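Local coordinates for protein alanine dehydrogenase (Archaeoglobus fulgidus, PDB 1OMO) that catalyses the reversible NAD-dependent oxidative deamination of L-alanine to pyruvate and ammonium, working as a homodimer, at residues G134-A137 / Y138-L141; A101-T104 / T105-T109; L226-E229 / I230-A234. All coordinates share one frame; numbering follows the deposited sequence.

Contact 1: residues G134-A137 / Y138-L141; sequences GTQA and YFQL. With NAD (nicotinamide-adenine-dinucleotide), chain D.
Y138 sets the edge of its ring against the turn that opens helix 135-147: CD1 lies 3.2 Å from G134 O, and T135 O also sits at that edge, near the ring plane. CG stands anti to the carbonyl carbon (chi1 -69°), which swings the ring back toward the start of the helix, while Y169 and F166 meet it edge-to-face. Y138 N and F139 N both bond weakly to T135 O, the latter closing the first helical turn. The F139 ring runs alongside T135, with CE1 3.5 Å from the methyl CG2 of T135. The side chains of Q136 and F139 cross at about a right angle, with Q136 OE1 3.7 Å from F139 CB and the amide plane only 19° from that of the ring. This is the first turn of a Rossmann beta-alpha-beta unit, strand 127-131, helix 135-147, strand 152-156, with G134 at the N-cap, consistent with a GxGxxA pattern that runs on into the helix at A137. Here the helix start meets the NAD pyrophosphate: Q136 N donates to NAD O1N at 2.5 Å, and T135 N gives a weak bond to NAD O2A. G134 has no side chain, which lets NAD O5B lie where a CB would otherwise stand. Q140 N donates to Q136 O at 2.9 Å, and its side-chain amide, turned 76° from that of Q136, brings NE2 to 3.1 Å from Q136 OE1. L141 N donates to A137 O at 2.9 Å, its side chain leading off to F130 and F166.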
loop_
_atom_site.group_PDB
_atom_site.type_symbol
_atom_site.label_atom_id
_atom_site.label_comp_id
_atom_site.label_asym_id
_atom_site.label_seq_id
_atom_site.Cartn_x
_atom_site.Cartn_y
_atom_site.Cartn_z
ATOM N N GLY A 134 -11.145 10.261 24.884
ATOM C CA GLY A 134 -10.359 9.053 24.671
ATOM C C GLY A 134 -8.903 9.416 24.318
ATOM O O GLY A 134 -8.465 10.564 24.486
ATOM N N THR A 135 -8.167 8.445 23.798
ATOM C CA THR A 135 -6.774 8.614 23.461
ATOM C C THR A 135 -6.399 9.871 22.710
ATOM O O THR A 135 -5.546 10.634 23.140
ATOM C CB THR A 135 -6.274 7.412 22.654
ATOM O OG1 THR A 135 -6.326 6.242 23.480
ATOM C CG2 THR A 135 -4.844 7.640 22.178
ATOM N N GLN A 136 -7.019 10.077 21.566
ATOM C CA GLN A 136 -6.711 11.233 20.762
ATOM C C GLN A 136 -6.897 12.554 21.504
ATOM O O GLN A 136 -6.127 13.509 21.258
ATOM C CB GLN A 136 -7.530 11.220 19.476
ATOM C CG GLN A 136 -7.122 12.355 18.564
ATOM C CD GLN A 136 -5.602 12.438 18.397
ATOM O OE1 GLN A 136 -5.028 13.540 18.307
ATOM N NE2 GLN A 136 -4.939 11.263 18.350
ATOM N N ALA A 137 -7.885 12.642 22.402
ATOM C CA ALA A 137 -8.075 13.905 23.109
ATOM C C ALA A 137 -6.804 14.289 23.858
ATOM O O ALA A 137 -6.414 15.458 23.842
ATOM C CB ALA A 137 -9.250 13.833 24.094
ATOM N N TYR A 138 -6.170 13.311 24.513
ATOM C CA TYR A 138 -4.939 13.585 25.242
ATOM C C TYR A 138 -3.868 14.128 24.288
ATOM O O TYR A 138 -3.214 15.132 24.597
ATOM C CB TYR A 138 -4.413 12.332 25.951
ATOM C CG TYR A 138 -5.282 11.867 27.113
ATOM C CD1 TYR A 138 -6.420 11.071 26.897
ATOM C CD2 TYR A 138 -4.977 12.238 28.441
ATOM C CE1 TYR A 138 -7.229 10.649 27.973
ATOM C CE2 TYR A 138 -5.761 11.832 29.497
ATOM C CZ TYR A 138 -6.885 11.034 29.265
ATOM O OH TYR A 138 -7.649 10.621 30.337
ATOM N N PHE A 139 -3.702 13.501 23.125
ATOM C CA PHE A 139 -2.693 13.990 22.194
ATOM C C PHE A 139 -3.009 15.376 21.677
ATOM O O PHE A 139 -2.116 16.169 21.449
ATOM C CB PHE A 139 -2.510 13.041 21.020
ATOM C CG PHE A 139 -1.799 11.784 21.391
ATOM C CD1 PHE A 139 -2.515 10.662 21.824
ATOM C CD2 PHE A 139 -0.408 11.735 21.366
ATOM C CE1 PHE A 139 -1.862 9.524 22.226
ATOM C CE2 PHE A 139 0.265 10.594 21.765
ATOM C CZ PHE A 139 -0.461 9.476 22.201
ATOM N N GLN A 140 -4.284 15.672 21.496
ATOM C CA GLN A 140 -4.656 16.986 21.015
ATOM C C GLN A 140 -4.288 18.003 22.123
ATOM O O GLN A 140 -3.675 19.037 21.850
ATOM C CB GLN A 140 -6.145 16.996 20.728
ATOM C CG GLN A 140 -6.579 18.028 19.764
ATOM C CD GLN A 140 -6.318 17.665 18.300
ATOM O OE1 GLN A 140 -6.350 18.541 17.448
ATOM N NE2 GLN A 140 -6.077 16.391 18.007
ATOM N N LEU A 141 -4.659 17.683 23.365
ATOM C CA LEU A 141 -4.393 18.526 24.525
ATOM C C LEU A 141 -2.907 18.845 24.629
ATOM O O LEU A 141 -2.544 19.992 24.806
ATOM C CB LEU A 141 -4.861 17.809 25.795
ATOM C CG LEU A 141 -4.836 18.418 27.210
ATOM C CD1 LEU A 141 -3.475 18.282 27.772
ATOM C CD2 LEU A 141 -5.276 19.875 27.211
HETATM P PA NAD D . -11.224 6.064 21.789
HETATM O O1A NAD D . -12.255 5.005 21.648
HETATM O O2A NAD D . -10.118 5.887 22.838
HETATM O O5B NAD D . -11.736 7.622 21.986
HETATM C C5B NAD D . -13.110 8.058 21.614
HETATM C C4B NAD D . -13.781 8.573 22.915
HETATM O O4B NAD D . -15.120 9.035 22.435
HETATM C C3B NAD D . -14.162 7.487 24.029
HETATM O O3B NAD D . -13.596 7.862 25.348
HETATM C C2B NAD D . -15.709 7.411 24.030
HETATM O O2B NAD D . -16.372 7.026 25.179
HETATM C C1B NAD D . -16.055 8.824 23.467
HETATM N N9A NAD D . -17.308 8.878 22.772
HETATM C C8A NAD D . -17.929 7.996 21.910
HETATM N N7A NAD D . -19.087 8.431 21.459
HETATM C C5A NAD D . -19.306 9.625 21.995
HETATM C C6A NAD D . -20.406 10.579 21.850
HETATM N N6A NAD D . -21.449 10.324 21.103
HETATM N N1A NAD D . -20.258 11.748 22.576
HETATM C C2A NAD D . -19.193 12.026 23.365
HETATM N N3A NAD D . -18.112 11.133 23.539
HETATM C C4A NAD D . -18.207 9.954 22.818
HETATM O O3 NAD D . -10.432 6.550 20.408
HETATM P PN NAD D . -9.175 7.637 20.053
HETATM O O1N NAD D . -8.906 8.440 21.299
HETATM O O2N NAD D . -8.081 6.890 19.317
HETATM O O5D NAD D . -10.037 8.603 18.973
HETATM C C5D NAD D . -10.866 7.674 18.012
HETATM C C4D NAD D . -11.501 8.436 16.895
HETATM O O4D NAD D . -10.382 9.203 16.176
HETATM C C3D NAD D . -12.151 7.564 15.774
HETATM O O3D NAD D . -13.182 8.272 15.061
HETATM C C2D NAD D . -10.919 7.261 14.916
HETATM O O2D NAD D . -11.183 6.555 13.749
HETATM C C1D NAD D . -10.298 8.730 14.771
HETATM N N1N NAD D . -8.831 8.917 14.492
HETATM C C2N NAD D . -8.593 9.842 13.385
HETATM C C3N NAD D . -7.207 10.200 13.215
HETATM C C7N NAD D . -6.949 11.230 11.959
HETATM O O7N NAD D . -5.801 11.246 11.429
HETATM N N7N NAD D . -7.985 12.034 11.560
HETATM C C4N NAD D . -6.116 9.765 14.005
HETATM C C5N NAD D . -6.503 8.855 15.071
HETATM C C6N NAD D . -7.826 8.449 15.308
#

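Contact 2: residues A101-T104 / T105-T109; sequences ATYT and TSLRT. With NAD (nicotinamide-adenine-dinucleotide), chain D.
T105 folds its hydroxyl back onto A101 at the start of helix 102-120, where A101 holds the N-cap position; the helix follows strand 95-100 of the mixed sheet, and its second turn reaches the nicotinamide. T105 CB lies 3.2 Å from A101 O. With OG1 beside the backbone N (chi1 -70°), the hydroxyl donates to that same oxygen at 2.5 Å, which T105 N also reaches weakly. OG1 is bonded as well to NZ of K65, probably the active-site proton donor/acceptor. The other branch, CG2, lies over one face of the R108 guanidinium, 4.1 Å above its plane. That guanidinium, salt-bridged through NE to D297, offers NH1 at its edge to the carboxamide O7N of NAD, 2.9 Å away. T109 OG1 donates to T105 O at 2.6 Å and accepts a weak bond from R108 NH1, while its CG2 touches the nicotinamide. A valine in place of T109 would probably cost T105 O its hydroxyl partner and R108 NH1 one of its acceptors, leaving the guanidinium less firmly set. On the helix flank, a water donates to T102 O at 2.8 Å and is also hydrogen-bonded to S106 OG, 3.2 Å away.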
loop_
_atom_site.group_PDB
_atom_site.type_symbol
_atom_site.label_atom_id
_atom_site.label_comp_id
_atom_site.label_asym_id
_atom_site.label_seq_id
_atom_site.Cartn_x
_atom_site.Cartn_y
_atom_site.Cartn_z
ATOM N N ALA A 101 3.815 2.005 14.001
ATOM C CA ALA A 101 3.314 3.332 13.680
ATOM C C ALA A 101 2.003 3.515 14.477
ATOM O O ALA A 101 1.224 4.435 14.198
ATOM C CB ALA A 101 3.061 3.474 12.172
ATOM N N THR A 102 1.769 2.654 15.475
ATOM C CA THR A 102 0.516 2.754 16.232
ATOM C C THR A 102 0.567 4.014 17.062
ATOM O O THR A 102 -0.305 4.859 16.992
ATOM C CB THR A 102 0.264 1.527 17.151
ATOM O OG1 THR A 102 0.172 0.336 16.358
ATOM C CG2 THR A 102 -1.079 1.696 17.925
ATOM N N TYR A 103 1.631 4.155 17.822
ATOM C CA TYR A 103 1.775 5.330 18.634
ATOM C C TYR A 103 1.966 6.605 17.830
ATOM O O TYR A 103 1.373 7.629 18.159
ATOM C CB TYR A 103 2.947 5.134 19.579
ATOM C CG TYR A 103 3.337 6.357 20.374
ATOM C CD1 TYR A 103 4.466 7.100 20.029
ATOM C CD2 TYR A 103 2.625 6.730 21.519
ATOM C CE1 TYR A 103 4.882 8.176 20.808
ATOM C CE2 TYR A 103 3.032 7.793 22.288
ATOM C CZ TYR A 103 4.160 8.508 21.925
ATOM O OH TYR A 103 4.552 9.585 22.675
ATOM N N THR A 104 2.779 6.562 16.773
ATOM C CA THR A 104 3.026 7.779 16.026
ATOM C C THR A 104 1.837 8.226 15.231
ATOM O O THR A 104 1.799 9.357 14.780
ATOM C CB THR A 104 4.280 7.689 15.077
ATOM O OG1 THR A 104 4.185 6.544 14.215
ATOM C CG2 THR A 104 5.584 7.641 15.910
ATOM N N THR A 105 0.868 7.342 15.025
ATOM C CA THR A 105 -0.336 7.748 14.291
ATOM C C THR A 105 -1.119 8.701 15.227
ATOM O O THR A 105 -1.612 9.751 14.798
ATOM C CB THR A 105 -1.207 6.514 13.903
ATOM O OG1 THR A 105 -0.525 5.755 12.898
ATOM C CG2 THR A 105 -2.579 6.933 13.405
ATOM N N SER A 106 -1.191 8.354 16.513
ATOM C CA SER A 106 -1.903 9.199 17.494
ATOM C C SER A 106 -1.130 10.506 17.688
ATOM O O SER A 106 -1.711 11.602 17.687
ATOM C CB SER A 106 -2.030 8.487 18.855
ATOM O OG SER A 106 -3.093 7.558 18.832
ATOM N N LEU A 107 0.189 10.368 17.811
ATOM C CA LEU A 107 1.093 11.492 18.017
ATOM C C LEU A 107 0.968 12.522 16.908
ATOM O O LEU A 107 0.741 13.701 17.188
ATOM C CB LEU A 107 2.537 11.000 18.081
ATOM C CG LEU A 107 3.555 11.645 19.036
ATOM C CD1 LEU A 107 4.817 11.968 18.266
ATOM C CD2 LEU A 107 3.021 12.856 19.709
ATOM N N ARG A 108 1.099 12.097 15.645
ATOM C CA ARG A 108 1.051 13.060 14.568
ATOM C C ARG A 108 -0.355 13.618 14.308
ATOM O O ARG A 108 -0.505 14.619 13.625
ATOM C CB ARG A 108 1.677 12.492 13.290
ATOM C CG ARG A 108 1.052 11.227 12.694
ATOM C CD ARG A 108 -0.362 11.404 12.120
ATOM N NE ARG A 108 -0.667 10.385 11.104
ATOM C CZ ARG A 108 -1.898 10.042 10.715
ATOM N NH1 ARG A 108 -2.954 10.615 11.272
ATOM N NH2 ARG A 108 -2.076 9.176 9.719
ATOM N N THR A 109 -1.380 12.974 14.844
ATOM C CA THR A 109 -2.744 13.491 14.677
ATOM C C THR A 109 -2.815 14.578 15.730
ATOM O O THR A 109 -3.322 15.674 15.479
ATOM C CB THR A 109 -3.807 12.391 14.944
ATOM O OG1 THR A 109 -3.529 11.273 14.078
ATOM C CG2 THR A 109 -5.223 12.934 14.658
HETATM P PA NAD D . -11.224 6.064 21.789
HETATM O O1A NAD D . -12.255 5.005 21.648
HETATM O O2A NAD D . -10.118 5.887 22.838
HETATM O O5B NAD D . -11.736 7.622 21.986
HETATM C C5B NAD D . -13.110 8.058 21.614
HETATM C C4B NAD D . -13.781 8.573 22.915
HETATM O O4B NAD D . -15.120 9.035 22.435
HETATM C C3B NAD D . -14.162 7.487 24.029
HETATM O O3B NAD D . -13.596 7.862 25.348
HETATM C C2B NAD D . -15.709 7.411 24.030
HETATM O O2B NAD D . -16.372 7.026 25.179
HETATM C C1B NAD D . -16.055 8.824 23.467
HETATM N N9A NAD D . -17.308 8.878 22.772
HETATM C C8A NAD D . -17.929 7.996 21.910
HETATM N N7A NAD D . -19.087 8.431 21.459
HETATM C C5A NAD D . -19.306 9.625 21.995
HETATM C C6A NAD D . -20.406 10.579 21.850
HETATM N N6A NAD D . -21.449 10.324 21.103
HETATM N N1A NAD D . -20.258 11.748 22.576
HETATM C C2A NAD D . -19.193 12.026 23.365
HETATM N N3A NAD D . -18.112 11.133 23.539
HETATM C C4A NAD D . -18.207 9.954 22.818
HETATM O O3 NAD D . -10.432 6.550 20.408
HETATM P PN NAD D . -9.175 7.637 20.053
HETATM O O1N NAD D . -8.906 8.440 21.299
HETATM O O2N NAD D . -8.081 6.890 19.317
HETATM O O5D NAD D . -10.037 8.603 18.973
HETATM C C5D NAD D . -10.866 7.674 18.012
HETATM C C4D NAD D . -11.501 8.436 16.895
HETATM O O4D NAD D . -10.382 9.203 16.176
HETATM C C3D NAD D . -12.151 7.564 15.774
HETATM O O3D NAD D . -13.182 8.272 15.061
HETATM C C2D NAD D . -10.919 7.261 14.916
HETATM O O2D NAD D . -11.183 6.555 13.749
HETATM C C1D NAD D . -10.298 8.730 14.771
HETATM N N1N NAD D . -8.831 8.917 14.492
HETATM C C2N NAD D . -8.593 9.842 13.385
HETATM C C3N NAD D . -7.207 10.200 13.215
HETATM C C7N NAD D . -6.949 11.230 11.959
HETATM O O7N NAD D . -5.801 11.246 11.429
HETATM N N7N NAD D . -7.985 12.034 11.560
HETATM C C4N NAD D . -6.116 9.765 14.005
HETATM C C5N NAD D . -6.503 8.855 15.071
HETATM C C6N NAD D . -7.826 8.449 15.308
HETATM O O HOH W 1 -3.058 5.027 16.804
#

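Contact 3: residues L226-E229 / I230-A234; sequences LDVE and ILKKA
E229 and K232 reach out from the same side of a short helix and slant across one another, meeting in a salt bridge. The helix, about 228-232 and with few good backbone bonds, leads into strand 234-238 of the parallel Rossmann sheet, and D227 caps its N-terminus. E229 is bent at chi2 (-67°), curling its carboxylate toward the next turn, whereas K232 runs fully extended beyond CG. NZ of K232 arrives from above the carboxylate plane, 2.8 Å from E229 OE2, with K232 CD 3.7 Å from E229 OE1. Both residues are exposed, so the ion pair sits at the surface.

The inner side is apolar. L226 and I230 cross at about a right angle, CG of L226 resting 3.8 Å from CD1 of I230, and both side chains touch I213 of strand 212-215. L226 N is bonded to E249 OE2, E249 being a ligand of the bound sodium ion. L231 faces I287 of strand 285-289, so the helix lies against the sheet.

D227 holds the turn at its start: its OD2 is bonded to A204 N, and I230 N donates to D227 O at 3.0 Å from well above the carbonyl plane. The capping bond itself runs from E229 N to D227 OD1, 3.0 Å long and nearly straight at 166°, the donor standing 55° out of the carboxylate plane.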
loop_
_atom_site.group_PDB
_atom_site.type_symbol
_atom_site.label_atom_id
_atom_site.label_comp_id
_atom_site.label_asym_id
_atom_site.label_seq_id
_atom_site.Cartn_x
_atom_site.Cartn_y
_atom_site.Cartn_z
ATOM N N LEU A 226 -20.407 16.938 13.561
ATOM C CA LEU A 226 -20.957 18.275 13.622
ATOM C C LEU A 226 -22.260 18.496 12.923
ATOM O O LEU A 226 -22.475 17.993 11.825
ATOM C CB LEU A 226 -19.939 19.272 13.055
ATOM C CG LEU A 226 -18.962 19.983 14.009
ATOM C CD1 LEU A 226 -18.421 19.048 15.042
ATOM C CD2 LEU A 226 -17.848 20.621 13.210
ATOM N N ASP A 227 -23.119 19.255 13.606
ATOM C CA ASP A 227 -24.410 19.699 13.096
ATOM C C ASP A 227 -23.969 20.289 11.780
ATOM O O ASP A 227 -23.065 21.097 11.759
ATOM C CB ASP A 227 -24.962 20.853 13.980
ATOM C CG ASP A 227 -26.365 21.353 13.546
ATOM O OD1 ASP A 227 -26.768 21.159 12.384
ATOM O OD2 ASP A 227 -27.069 21.965 14.379
ATOM N N VAL A 228 -24.599 19.907 10.685
ATOM C CA VAL A 228 -24.216 20.453 9.399
ATOM C C VAL A 228 -24.363 21.984 9.353
ATOM O O VAL A 228 -23.646 22.656 8.607
ATOM C CB VAL A 228 -25.028 19.785 8.285
ATOM C CG1 VAL A 228 -24.802 20.476 6.998
ATOM C CG2 VAL A 228 -24.580 18.333 8.131
ATOM N N GLU A 229 -25.263 22.559 10.155
ATOM C CA GLU A 229 -25.436 24.019 10.135
ATOM C C GLU A 229 -24.156 24.743 10.578
ATOM O O GLU A 229 -23.981 25.926 10.291
ATOM C CB GLU A 229 -26.602 24.454 11.046
ATOM C CG GLU A 229 -28.023 24.103 10.539
ATOM C CD GLU A 229 -28.431 24.860 9.265
ATOM O OE1 GLU A 229 -28.114 26.057 9.156
ATOM O OE2 GLU A 229 -29.095 24.269 8.381
ATOM N N ILE A 230 -23.284 24.050 11.310
ATOM C CA ILE A 230 -22.022 24.649 11.740
ATOM C C ILE A 230 -21.152 24.764 10.492
ATOM O O ILE A 230 -20.490 25.769 10.289
ATOM C CB ILE A 230 -21.266 23.748 12.775
ATOM C CG1 ILE A 230 -22.114 23.563 14.029
ATOM C CG2 ILE A 230 -19.932 24.351 13.151
ATOM C CD1 ILE A 230 -21.537 22.540 15.032
ATOM N N LEU A 231 -21.174 23.735 9.647
ATOM C CA LEU A 231 -20.372 23.723 8.426
ATOM C C LEU A 231 -20.725 24.878 7.499
ATOM O O LEU A 231 -19.833 25.564 6.979
ATOM C CB LEU A 231 -20.522 22.380 7.683
ATOM C CG LEU A 231 -20.013 21.114 8.389
ATOM C CD1 LEU A 231 -20.158 19.875 7.451
ATOM C CD2 LEU A 231 -18.561 21.322 8.796
ATOM N N LYS A 232 -22.019 25.095 7.301
ATOM C CA LYS A 232 -22.510 26.173 6.425
ATOM C C LYS A 232 -22.008 27.571 6.800
ATOM O O LYS A 232 -21.787 28.432 5.954
ATOM C CB LYS A 232 -24.039 26.225 6.474
ATOM C CG LYS A 232 -24.727 25.009 5.959
ATOM C CD LYS A 232 -26.208 25.200 6.101
ATOM C CE LYS A 232 -26.962 23.998 5.615
ATOM N NZ LYS A 232 -28.432 24.219 5.696
ATOM N N LYS A 233 -21.848 27.762 8.098
ATOM C CA LYS A 233 -21.474 29.034 8.710
ATOM C C LYS A 233 -19.983 29.196 9.012
ATOM O O LYS A 233 -19.583 30.188 9.634
ATOM C CB LYS A 233 -22.321 29.156 10.002
ATOM C CG LYS A 233 -21.742 29.914 11.184
ATOM C CD LYS A 233 -22.683 29.857 12.439
ATOM C CE LYS A 233 -22.690 28.485 13.101
ATOM N NZ LYS A 233 -23.062 28.535 14.583
ATOM N N ALA A 234 -19.155 28.263 8.539
ATOM C CA ALA A 234 -17.743 28.325 8.898
ATOM C C ALA A 234 -16.743 28.318 7.756
ATOM O O ALA A 234 -17.064 27.970 6.621
ATOM C CB ALA A 234 -17.414 27.146 9.879
#

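How the contacts relate
Along the chain contact 2 comes first, on helix 102-120, then contact 1 on helix 135-147, and last contact 3 on helix 228-232. Contacts 1 and 2 have centres about 11 Å apart and touch: F139 CE1 packs on S106 CB at 3.5 Å, and Q136 NE2 makes a weak bond to S106 O. Together they grip one NAD molecule at two places, contact 1 at the pyrophosphate and contact 2 at the nicotinamide carboxamide. Contact 3 stands apart, its centre about 23 Å from that of contact 1 and 28 Å from that of contact 2, on a short helix leading into strand 234-238 of the parallel sheet to which contact 1's beta-alpha-beta unit also belongs.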